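Side-chain contacts in probable ribosomal RNA small subunit methyltransferase (Thermus thermophilus, PDB 3DMH), which transfers a methyl group from S-adenosylmethionine to the N2 atom of a guanosine in 16S ribosomal RNA: residues L217-L220 / E221-E225; A313-L316 / D317-A321; L269-Q272 / K273-A277; R90-L93 / P94-A98; E225-P229 / E230-G234. One frame throughout, in Å; residues are numbered along the deposited sequence.

Contact 1 (L217-L220 / E221-E225); sequences LLLL and EALQE
E221 folds back over L217 and L218, one turn earlier in the alpha-helix 214-227 of the Rossmann-like methyltransferase domain. The contact is local, of i to i+3 and i to i+4 type. The E221 side chain starts with CB 3.5 Å from L217 O. Its first torsion (chi1 -66°) puts CG anti to the carbonyl carbon and beside the backbone N, which sends the chain toward the preceding turn. CG then lies 3.2 Å from L217 O, and CD is still beside the same oxygen. The extended chain ends with OE1 3.7 Å from L218 CA, while the L218 side chain crosses that of E221 at about a right angle. Meanwhile L217 O takes the backbone N-H of E221 at 2.9 Å, so this oxygen has the amide as its bond partner and the aliphatic part of the glutamate packed beside it. The bonds A222 N to L218 O, L223 N to L219 O and Q224 N to L220 O continue the helical pattern.

On the buried side the chemistry is apolar. L219 and L223 stand one turn apart and approach through CD2 of L219 and CD1 of L223, 4.3 Å from each other. Both also lean on F337 and V303 of the central sheet, while L220 packs on L247 and I193. L219 comes within about 5 Å of the side chain of N305, which binds the guanosine, so this face of the helix backs the active site. At the outer face, L218 CD1 rests 3.8 Å from E221 OE1, a methyl against a carboxylate oxygen.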
# COMPACT_ATOMS: atom_id res chain seq x y z
N LEU A 217 -13.69 -4.36 -13.44
CA LEU A 217 -14.56 -4.30 -14.62
C LEU A 217 -15.99 -4.71 -14.25
O LEU A 217 -16.94 -4.06 -14.67
CB LEU A 217 -14.05 -5.21 -15.75
CG LEU A 217 -12.73 -4.78 -16.39
CD1 LEU A 217 -12.28 -5.81 -17.41
CD2 LEU A 217 -12.88 -3.40 -17.05
N LEU A 218 -16.13 -5.77 -13.46
CA LEU A 218 -17.46 -6.25 -13.05
C LEU A 218 -18.23 -5.23 -12.21
O LEU A 218 -19.44 -5.05 -12.39
CB LEU A 218 -17.33 -7.55 -12.28
CG LEU A 218 -18.62 -8.36 -12.11
CD1 LEU A 218 -19.14 -8.88 -13.47
CD2 LEU A 218 -18.41 -9.50 -11.11
N LEU A 219 -17.53 -4.55 -11.30
CA LEU A 219 -18.14 -3.50 -10.50
C LEU A 219 -18.65 -2.39 -11.41
O LEU A 219 -19.79 -1.95 -11.26
CB LEU A 219 -17.14 -2.93 -9.48
CG LEU A 219 -17.75 -1.93 -8.49
CD1 LEU A 219 -17.01 -2.02 -7.15
CD2 LEU A 219 -17.77 -0.48 -9.02
N LEU A 220 -17.83 -1.96 -12.36
CA LEU A 220 -18.20 -0.86 -13.27
C LEU A 220 -19.38 -1.24 -14.16
O LEU A 220 -20.27 -0.42 -14.39
CB LEU A 220 -17.00 -0.40 -14.11
CG LEU A 220 -15.89 0.34 -13.35
CD1 LEU A 220 -14.71 0.61 -14.29
CD2 LEU A 220 -16.41 1.64 -12.76
N GLU A 221 -19.40 -2.49 -14.64
CA GLU A 221 -20.53 -2.99 -15.41
C GLU A 221 -21.81 -2.97 -14.58
O GLU A 221 -22.85 -2.50 -15.06
CB GLU A 221 -20.23 -4.39 -15.96
CG GLU A 221 -19.11 -4.37 -16.99
CD GLU A 221 -18.56 -5.75 -17.31
OE1 GLU A 221 -18.75 -6.69 -16.49
OE2 GLU A 221 -17.92 -5.89 -18.37
N ALA A 222 -21.73 -3.45 -13.34
CA ALA A 222 -22.89 -3.48 -12.44
C ALA A 222 -23.37 -2.05 -12.15
O ALA A 222 -24.57 -1.78 -12.13
CB ALA A 222 -22.55 -4.19 -11.14
N LEU A 223 -22.40 -1.16 -11.94
CA LEU A 223 -22.68 0.25 -11.66
C LEU A 223 -23.40 0.91 -12.82
O LEU A 223 -24.45 1.52 -12.63
CB LEU A 223 -21.38 1.00 -11.33
CG LEU A 223 -21.49 2.46 -10.89
CD1 LEU A 223 -20.39 2.79 -9.90
CD2 LEU A 223 -21.44 3.42 -12.08
N GLN A 224 -22.85 0.76 -14.03
CA GLN A 224 -23.47 1.38 -15.20
C GLN A 224 -24.86 0.81 -15.49
O GLN A 224 -25.76 1.54 -15.91
CB GLN A 224 -22.58 1.30 -16.45
CG GLN A 224 -23.24 1.96 -17.67
CD GLN A 224 -22.29 2.34 -18.78
OE1 GLN A 224 -22.25 1.70 -19.83
NE2 GLN A 224 -21.52 3.40 -18.56
N GLU A 225 -25.04 -0.49 -15.26
CA GLU A 225 -26.35 -1.12 -15.49
C GLU A 225 -27.38 -0.59 -14.49
O GLU A 225 -28.54 -0.36 -14.86
CB GLU A 225 -26.26 -2.64 -15.39
CG GLU A 225 -25.55 -3.29 -16.57
CD GLU A 225 -25.28 -4.78 -16.37
OE1 GLU A 225 -25.60 -5.32 -15.29
OE2 GLU A 225 -24.75 -5.40 -17.32

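Contact 2 (A313-L316 / D317-A321); sequences AVIL and DVAQA. With SAM (S-adenosylmethionine), chain D.
I315 and A319 make the main apolar touch where the chain enters helix 317-329: CG2 of I315 sits 3.7 Å from CB of A319. With chi1 at -66°, this methyl lies anti to the backbone N and reaches over the first helical turn. CB of L316 adds a looser contact to CB of A319, at 4.4 Å. Around them, Y346 and L349 of helix 346-354 cover I315, and L316 leans on P307 and H309.

The polar part is backbone. L316 occupies the N-cap position and has no polar side-chain group there, but its carbonyl opens the helix: Q320 N donates to L316 O at 2.9 Å, nearly along the C=O axis.

The third kind of contact is with the cofactor. V318 is a member of the S-adenosylmethionine pocket. Its CG1 approaches the adenine from above the ring plane, 3.6 Å from N7 of the cofactor, and its CG2 lies 3.8 Å from the exocyclic N6. An alanine at V318 is likely to leave a gap over N7 and C5, where the lost methyls no longer hold the purine from that side. Y8 and P307 also touch V318.

The valine thus meets the adenine by van der Waals contact alone, which implies that this first helical turn contributes shape to the pocket, whereas hydrogen bonds to the cofactor come from residues such as E262 and D288.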
# COMPACT_ATOMS: atom_id res chain seq x y z
N ALA A 313 -9.62 -16.54 4.18
CA ALA A 313 -11.06 -16.75 4.32
C ALA A 313 -11.69 -15.66 5.17
O ALA A 313 -12.91 -15.65 5.37
CB ALA A 313 -11.33 -18.12 4.92
N VAL A 314 -10.86 -14.73 5.65
CA VAL A 314 -11.30 -13.69 6.57
C VAL A 314 -11.14 -12.34 5.90
O VAL A 314 -10.21 -12.14 5.12
CB VAL A 314 -10.51 -13.67 7.91
CG1 VAL A 314 -10.65 -15.01 8.66
CG2 VAL A 314 -9.03 -13.29 7.69
N ILE A 315 -12.06 -11.44 6.20
CA ILE A 315 -12.02 -10.07 5.67
C ILE A 315 -10.98 -9.25 6.44
O ILE A 315 -10.96 -9.25 7.67
CB ILE A 315 -13.43 -9.43 5.69
CG1 ILE A 315 -14.36 -10.19 4.72
CG2 ILE A 315 -13.41 -7.92 5.32
CD1 ILE A 315 -15.83 -9.87 4.92
N LEU A 316 -10.10 -8.58 5.71
CA LEU A 316 -9.04 -7.77 6.35
C LEU A 316 -9.63 -6.62 7.15
O LEU A 316 -10.67 -6.07 6.78
CB LEU A 316 -8.08 -7.23 5.28
CG LEU A 316 -7.26 -8.23 4.47
CD1 LEU A 316 -6.48 -7.48 3.41
CD2 LEU A 316 -6.33 -9.04 5.36
N ASP A 317 -8.94 -6.21 8.22
CA ASP A 317 -9.33 -5.04 9.00
C ASP A 317 -9.58 -3.80 8.10
O ASP A 317 -10.55 -3.09 8.30
CB ASP A 317 -8.24 -4.67 10.01
CG ASP A 317 -8.12 -5.65 11.14
OD1 ASP A 317 -9.08 -6.42 11.39
OD2 ASP A 317 -7.05 -5.65 11.80
N VAL A 318 -8.68 -3.55 7.14
CA VAL A 318 -8.85 -2.40 6.24
C VAL A 318 -10.15 -2.50 5.47
O VAL A 318 -10.89 -1.50 5.34
CB VAL A 318 -7.66 -2.24 5.26
CG1 VAL A 318 -7.96 -1.19 4.18
CG2 VAL A 318 -6.36 -1.90 6.02
N ALA A 319 -10.42 -3.70 4.95
CA ALA A 319 -11.63 -3.92 4.14
C ALA A 319 -12.91 -3.74 4.97
O ALA A 319 -13.88 -3.16 4.51
CB ALA A 319 -11.58 -5.28 3.48
N GLN A 320 -12.88 -4.20 6.22
CA GLN A 320 -14.01 -3.96 7.13
C GLN A 320 -14.18 -2.46 7.37
O GLN A 320 -15.29 -1.95 7.35
CB GLN A 320 -13.76 -4.71 8.44
CG GLN A 320 -14.94 -4.74 9.38
CD GLN A 320 -14.72 -5.73 10.52
OE1 GLN A 320 -13.96 -6.70 10.38
NE2 GLN A 320 -15.36 -5.48 11.66
N ALA A 321 -13.06 -1.74 7.59
CA ALA A 321 -13.12 -0.30 7.74
C ALA A 321 -13.70 0.41 6.51
O ALA A 321 -14.42 1.41 6.65
CB ALA A 321 -11.73 0.26 8.06
N SAM D . -9.34 0.30 -6.96
CA SAM D . -8.15 -0.35 -7.60
C SAM D . -8.64 -1.32 -8.66
O SAM D . -9.85 -1.59 -8.64
OXT SAM D . -7.83 -1.83 -9.45
CB SAM D . -7.32 -1.13 -6.58
CG SAM D . -8.05 -2.24 -5.83
SD SAM D . -6.92 -3.16 -4.73
CE SAM D . -7.80 -4.74 -4.54
C5' SAM D . -7.16 -2.46 -3.08
C4' SAM D . -6.44 -1.13 -2.91
O4' SAM D . -6.63 -0.77 -1.54
C3' SAM D . -4.93 -1.17 -3.18
O3' SAM D . -4.53 -0.20 -4.14
C2' SAM D . -4.32 -0.92 -1.79
O2' SAM D . -3.06 -0.28 -1.79
C1' SAM D . -5.45 -0.10 -1.17
N9 SAM D . -5.33 -0.03 0.27
C8 SAM D . -4.82 -0.98 1.16
N7 SAM D . -4.94 -0.51 2.42
C5 SAM D . -5.51 0.74 2.35
C6 SAM D . -5.83 1.71 3.31
N6 SAM D . -5.57 1.52 4.61
N1 SAM D . -6.41 2.88 2.87
C2 SAM D . -6.65 3.11 1.53
N3 SAM D . -6.29 2.19 0.56
C4 SAM D . -5.75 1.03 0.99

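Contact 3 (L269-Q272 / K273-A277)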
# COMPACT_ATOMS: atom_id res chain seq x y z
N LEU A 269 0.84 7.99 -6.80
CA LEU A 269 1.58 8.61 -7.92
C LEU A 269 1.16 8.02 -9.25
O LEU A 269 1.09 8.72 -10.27
CB LEU A 269 3.09 8.44 -7.74
CG LEU A 269 3.65 9.15 -6.50
CD1 LEU A 269 5.09 8.74 -6.25
CD2 LEU A 269 3.56 10.68 -6.63
N SER A 270 0.88 6.72 -9.24
CA SER A 270 0.37 6.04 -10.44
C SER A 270 -0.96 6.61 -10.91
O SER A 270 -1.12 6.93 -12.09
CB SER A 270 0.25 4.55 -10.19
OG SER A 270 1.51 3.99 -9.87
N LEU A 271 -1.90 6.75 -9.97
CA LEU A 271 -3.18 7.38 -10.29
C LEU A 271 -2.99 8.80 -10.84
O LEU A 271 -3.65 9.17 -11.81
CB LEU A 271 -4.06 7.42 -9.04
CG LEU A 271 -5.40 8.17 -9.14
CD1 LEU A 271 -6.27 7.60 -10.29
CD2 LEU A 271 -6.13 8.12 -7.81
N GLN A 272 -2.10 9.59 -10.22
CA GLN A 272 -1.89 10.96 -10.68
C GLN A 272 -1.39 10.99 -12.12
O GLN A 272 -1.86 11.82 -12.92
CB GLN A 272 -0.93 11.69 -9.72
CG GLN A 272 -1.60 12.04 -8.40
CD GLN A 272 -0.66 12.57 -7.33
OE1 GLN A 272 0.56 12.41 -7.42
NE2 GLN A 272 -1.22 13.19 -6.31
N LYS A 273 -0.46 10.10 -12.46
CA LYS A 273 0.08 10.07 -13.83
C LYS A 273 -1.00 9.61 -14.81
O LYS A 273 -1.11 10.18 -15.90
CB LYS A 273 1.32 9.16 -13.94
CG LYS A 273 1.98 9.18 -15.33
CD LYS A 273 3.36 8.55 -15.31
CE LYS A 273 3.96 8.46 -16.72
NZ LYS A 273 5.36 7.94 -16.69
N GLY A 274 -1.80 8.62 -14.41
CA GLY A 274 -2.89 8.16 -15.28
C GLY A 274 -3.94 9.23 -15.55
O GLY A 274 -4.37 9.41 -16.69
N LEU A 275 -4.34 9.96 -14.50
CA LEU A 275 -5.31 11.07 -14.69
C LEU A 275 -4.79 12.11 -15.68
O LEU A 275 -5.52 12.57 -16.59
CB LEU A 275 -5.62 11.75 -13.34
CG LEU A 275 -6.45 10.91 -12.36
CD1 LEU A 275 -6.34 11.47 -10.95
CD2 LEU A 275 -7.93 10.77 -12.83
N GLU A 276 -3.51 12.46 -15.53
CA GLU A 276 -2.86 13.44 -16.41
C GLU A 276 -2.81 12.94 -17.84
O GLU A 276 -3.11 13.70 -18.78
CB GLU A 276 -1.43 13.68 -15.94
CG GLU A 276 -1.32 14.45 -14.65
CD GLU A 276 0.06 14.32 -13.99
OE1 GLU A 276 1.04 13.98 -14.71
OE2 GLU A 276 0.16 14.57 -12.77
N ALA A 277 -2.43 11.68 -18.01
CA ALA A 277 -2.25 11.08 -19.34
C ALA A 277 -3.56 10.97 -20.11
O ALA A 277 -3.56 10.93 -21.35
CB ALA A 277 -1.60 9.72 -19.21
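L271 and L275, one turn apart on helix 265-277, cross obliquely and carry the buried half of this local contact. They touch branch to branch: L271 CG lies 3.9 Å from L275 CD1, and CD1 of L271 reaches CG of L275 at the same distance. Their first torsions differ. L271 has CG anti to its amide nitrogen (chi1 174°), whereas L275 has CG beside its own (chi1 -70°), so it bends back toward the earlier turn and its CG comes 3.3 Å from L271 O. That oxygen also accepts the amide of L275 at 2.9 Å in a nearly straight bond. Replacing L275 by an alanine would probably leave L271 without its branched partner and open a gap between the helix and L249.

On the outer side E276 makes a comparable fold-back over Q272. Its CG lies 3.2 Å from Q272 O, and OE2 ends 3.4 Å from the same oxygen; both are acceptors, so this is mere proximity. The bond at Q272 O comes instead from E276 N. K273 is extended, its end leads away from 269-272, and it makes a cation-pi contact with W186; S270 OG bonds to A266 O and L203 N.

The helix links parallel strands 257-262 and 283-286 as the middle of a beta-alpha-beta unit. L271 lies on A284 of the second strand and on T248 and L249 of helix 248-253, while L275 packs on that same L249 and on A282; the L271 side chain is about 6 Å from that of E262, a cofactor-binding residue.

Contact 4 (R90-L93 / P94-A98)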
# COMPACT_ATOMS: atom_id res chain seq x y z
N ARG A 90 9.91 9.79 6.28
CA ARG A 90 9.38 10.58 5.17
C ARG A 90 8.45 9.76 4.33
O ARG A 90 8.67 8.57 4.14
CB ARG A 90 10.52 11.03 4.24
CG ARG A 90 11.69 11.69 4.92
CD ARG A 90 11.29 12.88 5.73
NE ARG A 90 12.47 13.50 6.33
CZ ARG A 90 12.45 14.60 7.08
NH1 ARG A 90 11.31 15.20 7.38
NH2 ARG A 90 13.59 15.08 7.56
N LEU A 91 7.45 10.43 3.77
CA LEU A 91 6.56 9.85 2.78
C LEU A 91 7.37 9.78 1.49
O LEU A 91 7.56 10.78 0.80
CB LEU A 91 5.36 10.79 2.63
CG LEU A 91 4.50 10.93 3.88
CD1 LEU A 91 3.78 12.28 3.80
CD2 LEU A 91 3.52 9.76 4.01
N ALA A 92 7.85 8.58 1.17
CA ALA A 92 8.84 8.46 0.10
C ALA A 92 8.94 7.06 -0.44
O ALA A 92 8.76 6.10 0.28
CB ALA A 92 10.19 8.93 0.60
N LEU A 93 9.20 6.97 -1.74
CA LEU A 93 9.52 5.71 -2.36
C LEU A 93 10.96 5.33 -2.03
O LEU A 93 11.81 6.20 -1.82
CB LEU A 93 9.40 5.86 -3.88
CG LEU A 93 8.04 6.38 -4.36
CD1 LEU A 93 8.16 6.83 -5.81
CD2 LEU A 93 6.97 5.31 -4.22
N PRO A 94 11.25 4.01 -2.02
CA PRO A 94 12.60 3.59 -1.65
C PRO A 94 13.65 4.20 -2.56
O PRO A 94 14.72 4.62 -2.09
CB PRO A 94 12.55 2.06 -1.83
CG PRO A 94 11.12 1.69 -1.71
CD PRO A 94 10.32 2.88 -2.21
N TRP A 95 13.32 4.29 -3.85
CA TRP A 95 14.26 4.85 -4.83
C TRP A 95 14.36 6.37 -4.86
O TRP A 95 15.05 6.96 -5.71
CB TRP A 95 13.97 4.30 -6.23
CG TRP A 95 12.55 4.47 -6.65
CD1 TRP A 95 12.02 5.55 -7.28
CD2 TRP A 95 11.48 3.53 -6.48
NE1 TRP A 95 10.68 5.35 -7.53
CE2 TRP A 95 10.32 4.12 -7.04
CE3 TRP A 95 11.39 2.25 -5.91
CZ2 TRP A 95 9.07 3.46 -7.06
CZ3 TRP A 95 10.14 1.59 -5.93
CH2 TRP A 95 9.01 2.20 -6.49
N GLU A 96 13.69 7.02 -3.91
CA GLU A 96 13.86 8.45 -3.71
C GLU A 96 15.01 8.72 -2.73
O GLU A 96 15.30 9.88 -2.45
CB GLU A 96 12.56 9.13 -3.28
CG GLU A 96 11.55 9.22 -4.43
CD GLU A 96 10.21 9.81 -4.03
OE1 GLU A 96 9.80 9.60 -2.87
OE2 GLU A 96 9.59 10.49 -4.89
N ALA A 97 15.66 7.66 -2.25
CA ALA A 97 16.78 7.80 -1.31
C ALA A 97 17.92 8.61 -1.91
O ALA A 97 18.24 8.47 -3.08
CB ALA A 97 17.29 6.44 -0.87
N ALA A 98 18.51 9.47 -1.08
CA ALA A 98 19.70 10.24 -1.44
C ALA A 98 20.88 9.33 -1.75
O ALA A 98 21.20 8.41 -0.98
CB ALA A 98 20.05 11.20 -0.30
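L93 and E96 bracket a short 3-10 turn with two hydrogen bonds. L93 N donates to E96 OE1 at 2.9 Å, meeting that oxygen from above the carboxylate plane, and E96 N returns a bond of the same length to L93 O, approaching from above the carbonyl plane. E96 reaches back because its CG stands beside the backbone N (chi1 -72°) and the chain beyond is extended; the carboxylate ends next to A92, with OE1 3.3 Å from A92 CA.

W95 adopts the other kind of rotamer. Its ring carbon CG sits between the backbone N and the carbonyl carbon, the crowded position (chi1 53°), and this turns the indole over L93. CB of L93 lies above the five-membered ring, 3.9 Å from its centroid, in a CH-pi contact. CD1 of L93 comes 3.4 Å from W95 NE1. P94 CD lies over the same face of the indole, likewise toward its rim, and packs 3.5 Å from L93 CB. Beyond the turn, Y117 meets the ring with planes at about 70°, and L182, L185 and P204 also touch it.

The turn connects edge strand 90-91 to strand 102-108 in a mixed, seven-stranded sheet of order 3-2-1-4-5-7-6, with strand 168-174 antiparallel, the arrangement of the class I, Rossmann-like methyltransferase fold, here in the N-terminal half of the chain.

Contact 5 (E225-P229 / E230-G234)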
# COMPACT_ATOMS: atom_id res chain seq x y z
N GLU A 225 -25.04 -0.49 -15.26
CA GLU A 225 -26.35 -1.12 -15.49
C GLU A 225 -27.38 -0.59 -14.49
O GLU A 225 -28.54 -0.36 -14.86
CB GLU A 225 -26.26 -2.64 -15.39
CG GLU A 225 -25.55 -3.29 -16.57
CD GLU A 225 -25.28 -4.78 -16.37
OE1 GLU A 225 -25.60 -5.32 -15.29
OE2 GLU A 225 -24.75 -5.40 -17.32
N ARG A 226 -26.95 -0.41 -13.25
CA ARG A 226 -27.82 0.06 -12.18
C ARG A 226 -28.18 1.54 -12.32
O ARG A 226 -29.35 1.91 -12.20
CB ARG A 226 -27.14 -0.21 -10.83
CG ARG A 226 -27.84 0.35 -9.60
CD ARG A 226 -28.75 -0.67 -8.96
NE ARG A 226 -29.61 -0.07 -7.95
CZ ARG A 226 -30.47 -0.75 -7.20
NH1 ARG A 226 -30.59 -2.07 -7.33
NH2 ARG A 226 -31.22 -0.11 -6.31
N LEU A 227 -27.17 2.38 -12.58
CA LEU A 227 -27.35 3.84 -12.57
C LEU A 227 -27.53 4.46 -13.95
O LEU A 227 -27.97 5.61 -14.06
CB LEU A 227 -26.17 4.53 -11.85
CG LEU A 227 -25.77 4.05 -10.45
CD1 LEU A 227 -24.65 4.92 -9.90
CD2 LEU A 227 -26.93 4.02 -9.47
N GLY A 228 -27.17 3.73 -15.00
CA GLY A 228 -27.21 4.27 -16.37
C GLY A 228 -25.92 5.02 -16.70
O GLY A 228 -25.20 5.43 -15.79
N PRO A 229 -25.63 5.20 -18.00
CA PRO A 229 -24.43 5.92 -18.47
C PRO A 229 -24.28 7.33 -17.90
O PRO A 229 -23.15 7.81 -17.73
CB PRO A 229 -24.63 5.99 -19.99
CG PRO A 229 -26.07 5.66 -20.22
CD PRO A 229 -26.42 4.70 -19.13
N GLU A 230 -25.41 7.97 -17.58
CA GLU A 230 -25.41 9.35 -17.08
C GLU A 230 -25.62 9.47 -15.57
O GLU A 230 -25.56 10.58 -15.03
CB GLU A 230 -26.46 10.19 -17.83
CG GLU A 230 -26.14 10.43 -19.31
CD GLU A 230 -24.84 11.19 -19.52
OE1 GLU A 230 -24.67 12.27 -18.91
OE2 GLU A 230 -23.99 10.70 -20.30
N GLY A 231 -25.87 8.35 -14.89
CA GLY A 231 -26.24 8.35 -13.46
C GLY A 231 -25.08 8.67 -12.53
O GLY A 231 -25.23 8.66 -11.30
N VAL A 232 -23.93 8.96 -13.12
CA VAL A 232 -22.74 9.30 -12.38
C VAL A 232 -22.32 10.76 -12.59
O VAL A 232 -21.65 11.35 -11.75
CB VAL A 232 -21.61 8.28 -12.68
CG1 VAL A 232 -20.28 8.93 -12.82
CG2 VAL A 232 -21.59 7.19 -11.60
N ARG A 233 -22.73 11.36 -13.71
CA ARG A 233 -22.35 12.73 -14.02
C ARG A 233 -22.75 13.70 -12.90
O ARG A 233 -23.89 13.66 -12.40
CB ARG A 233 -22.93 13.19 -15.37
CG ARG A 233 -22.37 14.53 -15.86
CD ARG A 233 -22.75 14.83 -17.32
NE ARG A 233 -22.30 13.79 -18.25
CZ ARG A 233 -21.03 13.60 -18.62
NH1 ARG A 233 -20.05 14.37 -18.14
NH2 ARG A 233 -20.74 12.62 -19.46
N GLY A 234 -21.80 14.54 -12.50
CA GLY A 234 -22.04 15.57 -11.49
C GLY A 234 -22.15 15.09 -10.06
O GLY A 234 -22.36 15.89 -9.14
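G228 O accepts the hydrogen bond that joins residues 225-229 to 230-234: G231 N donates to it at 3.1 Å, from above the carbonyl plane. This bond closes a type I beta turn, G228 to G231, with P229 and E230 at its corners. G228 is the first residue to leave the helix, with a positive phi of 85°, so the chain breaks away from helix 214-227 straight into the turn.

L227 O is met by carbon. CA of G231 approaches it at 3.3 Å in a CA-H...O contact, and a CB on G231 would fall only 2.0 Å from that oxygen, so the close approach depends on the missing side chain. Next to it the apolar ends meet: L227 CD1 reaches V232 CG2 at 4.2 Å, the two side chains crossing at a slant.

Within 230-234, E230 and R233 form a salt bridge on the exposed side. R233 NE donates to E230 OE1 at 2.9 Å; OE1 uses its syn lone pair and lies in the guanidinium plane, so the carboxylate meets the guanidinium at its edge. E230 reaches it through a bend at CG (chi2 -61°). A backbone bond from R233 N to E230 O, at 3.2 Å, tightens the same loop.

The turn leads from helix 214-227 to strand 236-240. L227 and V232 both touch I301 of strand 299-304, L227 also touches F337 of strand 334-340, and V232 continues onto M254 and A256, so the apolar pair faces the sheet while the salt bridge stays outside.

How the contacts relate
Contacts 1 and 5 share E225 and run along helix 214-227 and off its end; L223 of the first packs on V232 of the second, with CD2 of L223 and CG2 of V232 3.8 Å apart. Contact 5 is at the surface, ruled by a turn and a salt bridge, whereas contacts 1 and 3 are partly buried helix faces with leucines inward and a glutamate folded back outward. Contact 4 touches contact 3 through L93 and L269, joining the N-terminal half to the cofactor-binding domain. Contact 2, a helix start about 22 Å from contact 1 between centres, is the one that touches the bound cofactor.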